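Local atomic coordinates of mandelate racemase/muconate lactonizing enzyme (Polaromonas sp., PDB entry 2OG9), a protein that probably catalyses the racemisation of mandelate or a related reaction of a carboxylate substrate. Residues A[85-90]-A[100-105]; A[165-170]-A[197-202]; A[240-243]-A[249-252]; A[344-349]-A[358-363]. All blocks are in the same frame, centred on the assembly; numbering follows the deposited sequence.

Interaction 1: A[85-90]-A[100-105]; sequences PALIGE and DKLCWA
Two flat groups, the carboxylate of Glu-90 and the backbone carbonyl of Ala-86, share the ammonium of Lys-101. Glu-90 OE2 is approached on its anti side, with Lys-101 NZ 2.7 Å away and 34° out of the carboxylate plane. The carbonyl is met within its own plane: Lys-101 NZ lies on a lone pair of Ala-86 O, also at 2.7 Å, with a C=O...N angle of 144°. Lys-101 reaches both with CG anti to the backbone N (chi1 -180°) and the chain extended beyond it, whereas Glu-90 bends about its CB-CG bond and comes from the opposite direction. Beside this polar pair, Leu-102 presses CD2 on Ala-86 CB at 3.5 Å and crosses Leu-87 at about a right angle, Leu-102 CD1 lying 4.1 Å from Leu-87 CD2. Both leucines also touch Phe-122 of helix 114-133. A type II turn, Leu-87 to Glu-90, delivers the glutamate. A methionine in place of Lys-101 would probably leave the Glu-90 carboxylate without this countercharge and Ala-86 O without this donor. The contact thus joins the loop after helix 73-83 to helix 95-104 of the N-terminal domain, one lysine combining a salt bridge with a backbone hydrogen bond beside a buried leucine pair.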
loop_
_atom_site.group_PDB
_atom_site.type_symbol
_atom_site.label_atom_id
_atom_site.label_comp_id
_atom_site.label_asym_id
_atom_site.label_seq_id
_atom_site.Cartn_x
_atom_site.Cartn_y
_atom_site.Cartn_z
ATOM N N PRO A 85 27.591 38.624 -0.687
ATOM C CA PRO A 85 28.968 38.515 -0.182
ATOM C C PRO A 85 29.454 37.083 0.030
ATOM O O PRO A 85 30.654 36.816 -0.014
ATOM C CB PRO A 85 28.922 39.303 1.129
ATOM C CG PRO A 85 27.880 40.355 0.848
ATOM C CD PRO A 85 26.802 39.555 0.143
ATOM N N ALA A 86 28.526 36.159 0.264
ATOM C CA ALA A 86 28.899 34.764 0.493
ATOM C C ALA A 86 29.512 34.105 -0.739
ATOM O O ALA A 86 30.111 33.035 -0.641
ATOM C CB ALA A 86 27.677 33.964 0.958
ATOM N N LEU A 87 29.362 34.739 -1.899
ATOM C CA LEU A 87 29.908 34.182 -3.133
ATOM C C LEU A 87 31.361 34.578 -3.382
ATOM O O LEU A 87 32.090 33.870 -4.066
ATOM C CB LEU A 87 29.062 34.619 -4.338
ATOM C CG LEU A 87 27.701 33.953 -4.552
ATOM C CD1 LEU A 87 26.977 34.621 -5.721
ATOM C CD2 LEU A 87 27.901 32.460 -4.833
ATOM N N ILE A 88 31.782 35.710 -2.830
ATOM C CA ILE A 88 33.150 36.170 -3.047
ATOM C C ILE A 88 34.201 35.177 -2.557
ATOM O O ILE A 88 34.130 34.682 -1.435
ATOM C CB ILE A 88 33.400 37.528 -2.361
ATOM C CG1 ILE A 88 32.379 38.558 -2.857
ATOM C CG2 ILE A 88 34.822 37.996 -2.649
ATOM C CD1 ILE A 88 32.396 38.788 -4.366
ATOM N N GLY A 89 35.173 34.886 -3.416
ATOM C CA GLY A 89 36.236 33.967 -3.056
ATOM C C GLY A 89 35.961 32.506 -3.361
ATOM O O GLY A 89 36.876 31.683 -3.330
ATOM N N GLU A 90 34.709 32.178 -3.664
ATOM C CA GLU A 90 34.327 30.798 -3.952
ATOM C C GLU A 90 34.617 30.357 -5.384
ATOM O O GLU A 90 34.671 31.173 -6.306
ATOM C CB GLU A 90 32.834 30.598 -3.669
ATOM C CG GLU A 90 32.429 30.745 -2.212
ATOM C CD GLU A 90 32.907 29.590 -1.352
ATOM O OE1 GLU A 90 33.162 28.499 -1.902
ATOM O OE2 GLU A 90 33.011 29.764 -0.121
ATOM N N ASP A 100 23.749 25.456 -2.088
ATOM C CA ASP A 100 23.559 25.026 -0.697
ATOM C C ASP A 100 24.133 26.027 0.305
ATOM O O ASP A 100 23.524 26.293 1.342
ATOM C CB ASP A 100 24.208 23.655 -0.446
ATOM C CG ASP A 100 23.495 22.520 -1.166
ATOM O OD1 ASP A 100 22.347 22.714 -1.623
ATOM O OD2 ASP A 100 24.081 21.421 -1.259
ATOM N N LYS A 101 25.310 26.577 0.009
ATOM C CA LYS A 101 25.920 27.545 0.913
ATOM C C LYS A 101 25.033 28.781 1.063
ATOM O O LYS A 101 24.826 29.274 2.173
ATOM C CB LYS A 101 27.310 27.971 0.408
ATOM C CG LYS A 101 27.992 28.981 1.327
ATOM C CD LYS A 101 29.286 29.545 0.736
ATOM C CE LYS A 101 29.888 30.600 1.672
ATOM N NZ LYS A 101 31.136 31.232 1.148
ATOM N N LEU A 102 24.500 29.285 -0.047
ATOM C CA LEU A 102 23.643 30.465 0.017
ATOM C C LEU A 102 22.328 30.156 0.718
ATOM O O LEU A 102 21.761 31.012 1.407
ATOM C CB LEU A 102 23.369 31.010 -1.387
ATOM C CG LEU A 102 24.567 31.649 -2.101
ATOM C CD1 LEU A 102 24.099 32.278 -3.402
ATOM C CD2 LEU A 102 25.212 32.699 -1.212
ATOM N N CYS A 103 21.842 28.930 0.548
ATOM C CA CYS A 103 20.596 28.525 1.189
ATOM C C CYS A 103 20.853 28.441 2.699
ATOM O O CYS A 103 20.037 28.895 3.505
ATOM C CB CYS A 103 20.143 27.167 0.643
ATOM S SG CYS A 103 18.456 26.688 1.102
ATOM N N TRP A 104 21.995 27.878 3.085
ATOM C CA TRP A 104 22.320 27.782 4.504
ATOM C C TRP A 104 22.520 29.177 5.094
ATOM O O TRP A 104 22.176 29.423 6.248
ATOM C CB TRP A 104 23.579 26.930 4.729
ATOM C CG TRP A 104 23.318 25.445 4.692
ATOM C CD1 TRP A 104 23.700 24.563 3.714
ATOM C CD2 TRP A 104 22.618 24.672 5.676
ATOM N NE1 TRP A 104 23.282 23.291 4.033
ATOM C CE2 TRP A 104 22.617 23.327 5.230
ATOM C CE3 TRP A 104 21.994 24.982 6.893
ATOM C CZ2 TRP A 104 22.010 22.295 5.961
ATOM C CZ3 TRP A 104 21.390 23.954 7.618
ATOM C CH2 TRP A 104 21.406 22.627 7.149
ATOM N N ALA A 105 23.067 30.093 4.299
ATOM C CA ALA A 105 23.289 31.456 4.763
ATOM C C ALA A 105 21.965 32.113 5.164
ATOM O O ALA A 105 21.953 33.104 5.893
ATOM C CB ALA A 105 23.976 32.277 3.675
#

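Interaction 2: A[165-170]-A[197-202]; sequences QLMVNA and VTAVRK
Leu-166 and Val-200 supply the buried apolar half of this helix pair. The two side chains cross at about a right angle, and Leu-166 CD2 meets Val-200 CG2 at 3.9 Å. Leu-166 has its CG turned anti to the backbone N (chi1 -172°), which brings the end of the branch closer to the opposite helix than its CB bond alone would. Both residues also rest on Leu-183 of strand 181-184, so the pair fills the angle between two helices and the strand that links them in sequence.

The second apolar contact is made by Met-167, present as selenomethionine. Its SE lies 4.3 Å from Ala-199 CB, a loose van der Waals approach over the small residue. At this level the backbones come close, with 5.9 Å between the CA atoms of Met-167 and Val-200.

Contact with a polar backbone atom comes from the same chain: a bend at the last torsion (chi3 83°) swings the terminal methyl across, placing Met-167 CE 3.3 Å from Ala-199 O. The oxygen is met by a carbon.

Helices 163-175 and 190-204 are successive outer helices of the enolase-type beta/alpha barrel, and strand 181-184 between them belongs to its parallel wall. With no hydrogen bond or salt bridge between the two segments, their cohesion comes from shape and burial: branched side chains close the side next to the strand, and the long selenomethionine side chain bridges the partly exposed side, reaching also to His-203.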
loop_
_atom_site.group_PDB
_atom_site.type_symbol
_atom_site.label_atom_id
_atom_site.label_comp_id
_atom_site.label_asym_id
_atom_site.label_seq_id
_atom_site.Cartn_x
_atom_site.Cartn_y
_atom_site.Cartn_z
ATOM N N GLN A 165 -10.873 38.355 -33.253
ATOM C CA GLN A 165 -9.551 38.975 -33.213
ATOM C C GLN A 165 -8.505 37.913 -32.890
ATOM O O GLN A 165 -7.463 37.822 -33.543
ATOM C CB GLN A 165 -9.495 40.065 -32.142
ATOM C CG GLN A 165 -10.194 41.358 -32.510
ATOM C CD GLN A 165 -9.993 42.434 -31.460
ATOM O OE1 GLN A 165 -8.866 42.701 -31.037
ATOM N NE2 GLN A 165 -11.085 43.061 -31.037
ATOM N N LEU A 166 -8.793 37.114 -31.866
ATOM C CA LEU A 166 -7.891 36.053 -31.446
ATOM C C LEU A 166 -7.730 35.053 -32.587
ATOM O O LEU A 166 -6.688 34.411 -32.718
ATOM C CB LEU A 166 -8.451 35.368 -30.194
ATOM C CG LEU A 166 -7.585 34.348 -29.449
ATOM C CD1 LEU A 166 -8.128 34.160 -28.042
ATOM C CD2 LEU A 166 -7.563 33.028 -30.203
HETATM N N MSE A 167 -8.761 34.938 -33.420
HETATM C CA MSE A 167 -8.736 34.022 -34.556
HETATM C C MSE A 167 -7.764 34.454 -35.649
HETATM O O MSE A 167 -7.064 33.620 -36.226
HETATM C CB MSE A 167 -10.141 33.874 -35.142
HETATM C CG MSE A 167 -11.052 33.000 -34.301
HETATM SE SE MSE A 167 -12.886 33.071 -34.871
HETATM C CE MSE A 167 -12.838 31.801 -36.311
ATOM N N VAL A 168 -7.724 35.752 -35.939
ATOM C CA VAL A 168 -6.815 36.266 -36.959
ATOM C C VAL A 168 -5.401 36.372 -36.386
ATOM O O VAL A 168 -4.417 36.248 -37.116
ATOM C CB VAL A 168 -7.275 37.655 -37.497
ATOM C CG1 VAL A 168 -8.613 37.519 -38.213
ATOM C CG2 VAL A 168 -7.387 38.655 -36.361
ATOM N N ASN A 169 -5.309 36.595 -35.078
ATOM C CA ASN A 169 -4.018 36.692 -34.395
ATOM C C ASN A 169 -3.352 35.312 -34.375
ATOM O O ASN A 169 -2.157 35.176 -34.646
ATOM C CB ASN A 169 -4.214 37.182 -32.955
ATOM C CG ASN A 169 -4.435 38.683 -32.868
ATOM O OD1 ASN A 169 -5.054 39.288 -33.744
ATOM N ND2 ASN A 169 -3.939 39.290 -31.795
ATOM N N ALA A 170 -4.140 34.294 -34.046
ATOM C CA ALA A 170 -3.643 32.927 -33.992
ATOM C C ALA A 170 -3.176 32.500 -35.377
ATOM O O ALA A 170 -2.063 32.005 -35.539
ATOM C CB ALA A 170 -4.737 31.994 -33.494
ATOM N N VAL A 197 -13.277 28.074 -27.992
ATOM C CA VAL A 197 -12.361 27.019 -28.420
ATOM C C VAL A 197 -12.874 26.365 -29.697
ATOM O O VAL A 197 -12.095 26.036 -30.592
ATOM C CB VAL A 197 -12.193 25.931 -27.327
ATOM C CG1 VAL A 197 -11.315 24.799 -27.847
ATOM C CG2 VAL A 197 -11.574 26.538 -26.080
ATOM N N THR A 198 -14.190 26.178 -29.780
ATOM C CA THR A 198 -14.793 25.575 -30.965
ATOM C C THR A 198 -14.529 26.490 -32.155
ATOM O O THR A 198 -14.187 26.026 -33.246
ATOM C CB THR A 198 -16.322 25.400 -30.799
ATOM O OG1 THR A 198 -16.587 24.533 -29.690
ATOM C CG2 THR A 198 -16.933 24.794 -32.060
ATOM N N ALA A 199 -14.679 27.792 -31.922
ATOM C CA ALA A 199 -14.470 28.804 -32.952
ATOM C C ALA A 199 -13.025 28.824 -33.438
ATOM O O ALA A 199 -12.767 28.937 -34.638
ATOM C CB ALA A 199 -14.856 30.176 -32.414
ATOM N N VAL A 200 -12.085 28.721 -32.503
ATOM C CA VAL A 200 -10.669 28.720 -32.846
ATOM C C VAL A 200 -10.326 27.459 -33.630
ATOM O O VAL A 200 -9.642 27.519 -34.656
ATOM C CB VAL A 200 -9.783 28.788 -31.579
ATOM C CG1 VAL A 200 -8.314 28.682 -31.957
ATOM C CG2 VAL A 200 -10.036 30.090 -30.843
ATOM N N ARG A 201 -10.810 26.318 -33.151
ATOM C CA ARG A 201 -10.549 25.049 -33.818
ATOM C C ARG A 201 -11.069 25.029 -35.253
ATOM O O ARG A 201 -10.388 24.540 -36.155
ATOM C CB ARG A 201 -11.171 23.893 -33.023
ATOM C CG ARG A 201 -11.262 22.574 -33.788
ATOM C CD ARG A 201 -9.917 22.125 -34.352
ATOM N NE ARG A 201 -8.935 21.811 -33.315
ATOM C CZ ARG A 201 -9.004 20.757 -32.509
ATOM N NH1 ARG A 201 -10.015 19.902 -32.612
ATOM N NH2 ARG A 201 -8.053 20.550 -31.604
ATOM N N LYS A 202 -12.270 25.559 -35.468
ATOM C CA LYS A 202 -12.839 25.570 -36.813
ATOM C C LYS A 202 -12.056 26.492 -37.738
ATOM O O LYS A 202 -11.920 26.217 -38.929
ATOM C CB LYS A 202 -14.307 26.009 -36.784
ATOM C CG LYS A 202 -14.970 25.943 -38.158
ATOM C CD LYS A 202 -16.428 26.376 -38.129
ATOM C CE LYS A 202 -17.034 26.318 -39.530
ATOM N NZ LYS A 202 -18.457 26.772 -39.563
#

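Interaction 3: A[240-243]-A[249-252]; sequences EPLD and GHAA
His-250 of helix 247-256 plugs into the loop that follows strand 238-239 of the beta/alpha barrel, at the C-terminal ends of the barrel strands, where enolase superfamily members keep their active site. The tight part lies round the imidazole. Leu-242 CG stands over one face of the ring, and Leu-242 CB is 3.6 Å from His-250 CE1. Pro-241 comes at the edge, near the ring plane, its CD 3.4 Å from the same CE1. Beyond the ring, Leu-242 CD1 rests on Gly-249 C at 3.5 Å; a side-chain carbon on that glycine would fall only 2.8 Å from Leu-242 CD1, a clash that the missing side chain avoids.

Toward Asp-243 the fit is looser. His-250 NE2 gives Asp-243 O a weak hydrogen bond of 3.3 Å, bent to 129° at the hydrogen. Asp-243 itself is partly exposed, and its carboxylate turns to Tyr-245 N and to Arg-111 of a second subunit. Glu-240 OE2, hydrogen-bonded to Thr-263, approaches His-250 NE2 no closer than 3.9 Å. An alanine in place of His-250 would probably open a gap against Pro-241 and Leu-242 and leave Asp-243 O without this weak donor. The second ring nitrogen, His-250 ND1, is buried without a polar partner in the model, 3.5 Å from Pro-241 CG.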
loop_
_atom_site.group_PDB
_atom_site.type_symbol
_atom_site.label_atom_id
_atom_site.label_comp_id
_atom_site.label_asym_id
_atom_site.label_seq_id
_atom_site.Cartn_x
_atom_site.Cartn_y
_atom_site.Cartn_z
ATOM N N GLU A 240 -3.481 23.672 -15.627
ATOM C CA GLU A 240 -3.951 24.194 -14.348
ATOM C C GLU A 240 -5.467 24.203 -14.178
ATOM O O GLU A 240 -6.057 25.240 -13.873
ATOM C CB GLU A 240 -3.418 25.615 -14.152
ATOM C CG GLU A 240 -1.943 25.695 -13.808
ATOM C CD GLU A 240 -1.664 25.355 -12.356
ATOM O OE1 GLU A 240 -0.845 26.067 -11.733
ATOM O OE2 GLU A 240 -2.259 24.377 -11.837
ATOM N N PRO A 241 -6.122 23.049 -14.367
ATOM C CA PRO A 241 -7.578 23.032 -14.207
ATOM C C PRO A 241 -8.014 23.308 -12.769
ATOM O O PRO A 241 -9.102 23.832 -12.536
ATOM C CB PRO A 241 -7.958 21.629 -14.673
ATOM C CG PRO A 241 -6.740 20.810 -14.281
ATOM C CD PRO A 241 -5.609 21.714 -14.719
ATOM N N LEU A 242 -7.150 22.975 -11.813
ATOM C CA LEU A 242 -7.454 23.156 -10.391
ATOM C C LEU A 242 -6.383 23.955 -9.657
ATOM O O LEU A 242 -5.387 24.363 -10.248
ATOM C CB LEU A 242 -7.570 21.793 -9.718
ATOM C CG LEU A 242 -8.615 20.826 -10.279
ATOM C CD1 LEU A 242 -8.384 19.438 -9.696
ATOM C CD2 LEU A 242 -10.011 21.338 -9.954
ATOM N N ASP A 243 -6.595 24.166 -8.359
ATOM C CA ASP A 243 -5.620 24.874 -7.542
ATOM C C ASP A 243 -4.290 24.146 -7.725
ATOM O O ASP A 243 -4.237 22.914 -7.696
ATOM C CB ASP A 243 -6.009 24.835 -6.063
ATOM C CG ASP A 243 -4.951 25.458 -5.170
ATOM O OD1 ASP A 243 -4.863 26.704 -5.115
ATOM O OD2 ASP A 243 -4.191 24.702 -4.534
ATOM N N GLY A 249 -6.556 16.038 -6.649
ATOM C CA GLY A 249 -7.530 16.466 -7.639
ATOM C C GLY A 249 -7.001 16.308 -9.052
ATOM O O GLY A 249 -7.683 15.764 -9.923
ATOM N N HIS A 250 -5.778 16.781 -9.280
ATOM C CA HIS A 250 -5.165 16.677 -10.598
ATOM C C HIS A 250 -4.933 15.219 -10.986
ATOM O O HIS A 250 -5.167 14.837 -12.127
ATOM C CB HIS A 250 -3.832 17.445 -10.633
ATOM C CG HIS A 250 -3.990 18.931 -10.730
ATOM N ND1 HIS A 250 -4.638 19.547 -11.780
ATOM C CD2 HIS A 250 -3.571 19.926 -9.914
ATOM C CE1 HIS A 250 -4.608 20.857 -11.607
ATOM N NE2 HIS A 250 -3.967 21.113 -10.482
ATOM N N ALA A 251 -4.481 14.403 -10.039
ATOM C CA ALA A 251 -4.231 12.987 -10.318
ATOM C C ALA A 251 -5.519 12.285 -10.740
ATOM O O ALA A 251 -5.508 11.431 -11.630
ATOM C CB ALA A 251 -3.641 12.299 -9.083
ATOM N N ALA A 252 -6.626 12.643 -10.095
ATOM C CA ALA A 252 -7.922 12.043 -10.414
ATOM C C ALA A 252 -8.336 12.399 -11.843
ATOM O O ALA A 252 -8.862 11.563 -12.573
ATOM C CB ALA A 252 -8.984 12.518 -9.420
#

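Interaction 4: A[344-349]-A[358-363]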
loop_
_atom_site.group_PDB
_atom_site.type_symbol
_atom_site.label_atom_id
_atom_site.label_comp_id
_atom_site.label_asym_id
_atom_site.label_seq_id
_atom_site.Cartn_x
_atom_site.Cartn_y
_atom_site.Cartn_z
ATOM N N PHE A 344 17.005 42.126 -23.365
ATOM C CA PHE A 344 18.191 41.566 -23.994
ATOM C C PHE A 344 18.475 42.062 -25.410
ATOM O O PHE A 344 17.599 42.599 -26.080
ATOM C CB PHE A 344 18.060 40.046 -24.009
ATOM C CG PHE A 344 17.598 39.474 -22.698
ATOM C CD1 PHE A 344 18.379 39.608 -21.554
ATOM C CD2 PHE A 344 16.367 38.833 -22.599
ATOM C CE1 PHE A 344 17.941 39.115 -20.324
ATOM C CE2 PHE A 344 15.917 38.335 -21.373
ATOM C CZ PHE A 344 16.707 38.478 -20.233
ATOM N N ASN A 345 19.711 41.856 -25.851
ATOM C CA ASN A 345 20.143 42.266 -27.180
ATOM C C ASN A 345 19.971 41.128 -28.171
ATOM O O ASN A 345 20.078 41.333 -29.376
ATOM C CB ASN A 345 21.612 42.676 -27.147
ATOM C CG ASN A 345 21.864 43.844 -26.228
ATOM O OD1 ASN A 345 22.777 43.815 -25.396
ATOM N ND2 ASN A 345 21.059 44.885 -26.370
ATOM N N GLU A 346 19.692 39.933 -27.658
ATOM C CA GLU A 346 19.529 38.747 -28.496
ATOM C C GLU A 346 18.063 38.346 -28.657
ATOM O O GLU A 346 17.209 38.786 -27.895
ATOM C CB GLU A 346 20.317 37.578 -27.899
ATOM C CG GLU A 346 21.820 37.824 -27.735
ATOM C CD GLU A 346 22.155 38.744 -26.575
ATOM O OE1 GLU A 346 21.282 38.972 -25.711
ATOM O OE2 GLU A 346 23.304 39.232 -26.514
ATOM N N ARG A 347 17.778 37.499 -29.642
ATOM C CA ARG A 347 16.406 37.064 -29.893
ATOM C C ARG A 347 16.320 35.587 -30.243
ATOM O O ARG A 347 17.278 34.997 -30.743
ATOM C CB ARG A 347 15.794 37.879 -31.040
ATOM C CG ARG A 347 15.586 39.354 -30.740
ATOM C CD ARG A 347 14.395 39.566 -29.820
ATOM N NE ARG A 347 14.128 40.977 -29.546
ATOM C CZ ARG A 347 14.840 41.739 -28.717
ATOM N NH1 ARG A 347 15.881 41.237 -28.059
ATOM N NH2 ARG A 347 14.501 43.008 -28.533
ATOM N N ILE A 348 15.161 34.998 -29.972
ATOM C CA ILE A 348 14.917 33.593 -30.272
ATOM C C ILE A 348 14.325 33.517 -31.678
ATOM O O ILE A 348 13.518 34.361 -32.064
ATOM C CB ILE A 348 13.901 32.974 -29.281
ATOM C CG1 ILE A 348 14.459 33.026 -27.852
ATOM C CG2 ILE A 348 13.576 31.549 -29.694
ATOM C CD1 ILE A 348 15.700 32.185 -27.638
ATOM N N GLU A 349 14.728 32.511 -32.440
ATOM C CA GLU A 349 14.217 32.352 -33.789
ATOM C C GLU A 349 13.255 31.176 -33.838
ATOM O O GLU A 349 13.505 30.140 -33.225
ATOM C CB GLU A 349 15.371 32.112 -34.759
ATOM C CG GLU A 349 15.030 32.410 -36.205
ATOM C CD GLU A 349 16.239 32.322 -37.115
ATOM O OE1 GLU A 349 17.319 32.801 -36.709
ATOM O OE2 GLU A 349 16.107 31.785 -38.235
ATOM N N PRO A 358 19.458 28.455 -29.238
ATOM C CA PRO A 358 20.585 29.350 -29.528
ATOM C C PRO A 358 21.901 28.576 -29.555
ATOM O O PRO A 358 22.065 27.601 -28.819
ATOM C CB PRO A 358 20.524 30.356 -28.383
ATOM C CG PRO A 358 19.070 30.455 -28.110
ATOM C CD PRO A 358 18.616 29.007 -28.164
ATOM N N THR A 359 22.833 29.004 -30.404
ATOM C CA THR A 359 24.120 28.327 -30.516
ATOM C C THR A 359 25.276 29.087 -29.873
ATOM O O THR A 359 26.377 28.555 -29.753
ATOM C CB THR A 359 24.482 28.031 -31.996
ATOM O OG1 THR A 359 24.492 29.252 -32.744
ATOM C CG2 THR A 359 23.476 27.065 -32.606
ATOM N N ARG A 360 25.032 30.324 -29.454
ATOM C CA ARG A 360 26.076 31.118 -28.808
ATOM C C ARG A 360 26.400 30.567 -27.411
ATOM O O ARG A 360 25.604 29.835 -26.824
ATOM C CB ARG A 360 25.640 32.591 -28.725
ATOM C CG ARG A 360 24.143 32.813 -28.872
ATOM C CD ARG A 360 23.815 34.283 -29.138
ATOM N NE ARG A 360 22.479 34.444 -29.710
ATOM C CZ ARG A 360 21.343 34.241 -29.048
ATOM N NH1 ARG A 360 21.369 33.872 -27.778
ATOM N NH2 ARG A 360 20.177 34.390 -29.663
ATOM N N PRO A 361 27.585 30.897 -26.871
ATOM C CA PRO A 361 28.019 30.435 -25.543
ATOM C C PRO A 361 27.086 30.805 -24.387
ATOM O O PRO A 361 26.538 31.910 -24.347
ATOM C CB PRO A 361 29.394 31.076 -25.388
ATOM C CG PRO A 361 29.904 31.112 -26.807
ATOM C CD PRO A 361 28.688 31.580 -27.576
ATOM N N GLY A 362 26.922 29.871 -23.447
ATOM C CA GLY A 362 26.068 30.094 -22.289
ATOM C C GLY A 362 24.601 30.287 -22.622
ATOM O O GLY A 362 24.072 29.644 -23.530
ATOM N N LEU A 363 23.934 31.164 -21.875
ATOM C CA LEU A 363 22.530 31.457 -22.120
ATOM C C LEU A 363 22.369 32.218 -23.424
ATOM O O LEU A 363 21.307 32.188 -24.040
ATOM C CB LEU A 363 21.946 32.306 -20.991
ATOM C CG LEU A 363 21.549 31.611 -19.694
ATOM C CD1 LEU A 363 20.899 32.629 -18.761
ATOM C CD2 LEU A 363 20.578 30.482 -20.003
#
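Arg-360 lays one face of its guanidinium over the aliphatic part of Glu-346. Glu-346 CB stands 3.5 Å above the plane, offset toward the rim, and is 3.6 Å from Arg-360 NH2; Glu-346 CG lies 3.8 Å from Arg-360 CZ. The contact is with the stem of the glutamate. Its chain bends at chi2 (75°) and carries the carboxylate away, in a plane 52° from the guanidinium, to a hydrogen bond between Glu-346 OE2 and Thr-366 OG1. At the edge of the same guanidinium, in its plane, Arg-347 O sits 3.2 Å from Arg-360 NH2. These segments flank the short antiparallel hairpin of strands 350-351 and 354-356 in the barrel domain, so the contact lies at the hairpin's open end. There Ile-348 and Pro-358 meet obliquely, Ile-348 CD1 to Pro-358 CG 3.8 Å, and both also touch helix 318-326. The side chain of Arg-347 folds back along its own segment: Arg-347 NH1 donates to Phe-344 O at 3.0 Å and to Glu-346 O at 2.8 Å, both oxygens lying in its guanidinium plane, while the nitrogen stands well above each carbonyl plane. Asn-345 N adds a weak bond to Glu-346 OE1.

How the interactions relate
Followed from the N terminus, the four contacts come in series; none nests within or crosses another. Interaction 1 closes the loop between helices 73-83 and 95-104 in the N-terminal domain. Interaction 2 joins two successive outer barrel helices, with strand 181-184 between them in sequence, and interaction 3 folds helix 247-256 back on the loop leading into it. Interaction 4 then closes round the late hairpin 350-356. Interactions 1 and 2 lie on opposite sides of the chain's centre, their centres about 50 Å apart, as do interactions 3 and 4, about 35 Å apart. Even the nearest pair, interactions 2 and 3, keeps about 13 Å between nearest atoms, so none touches another.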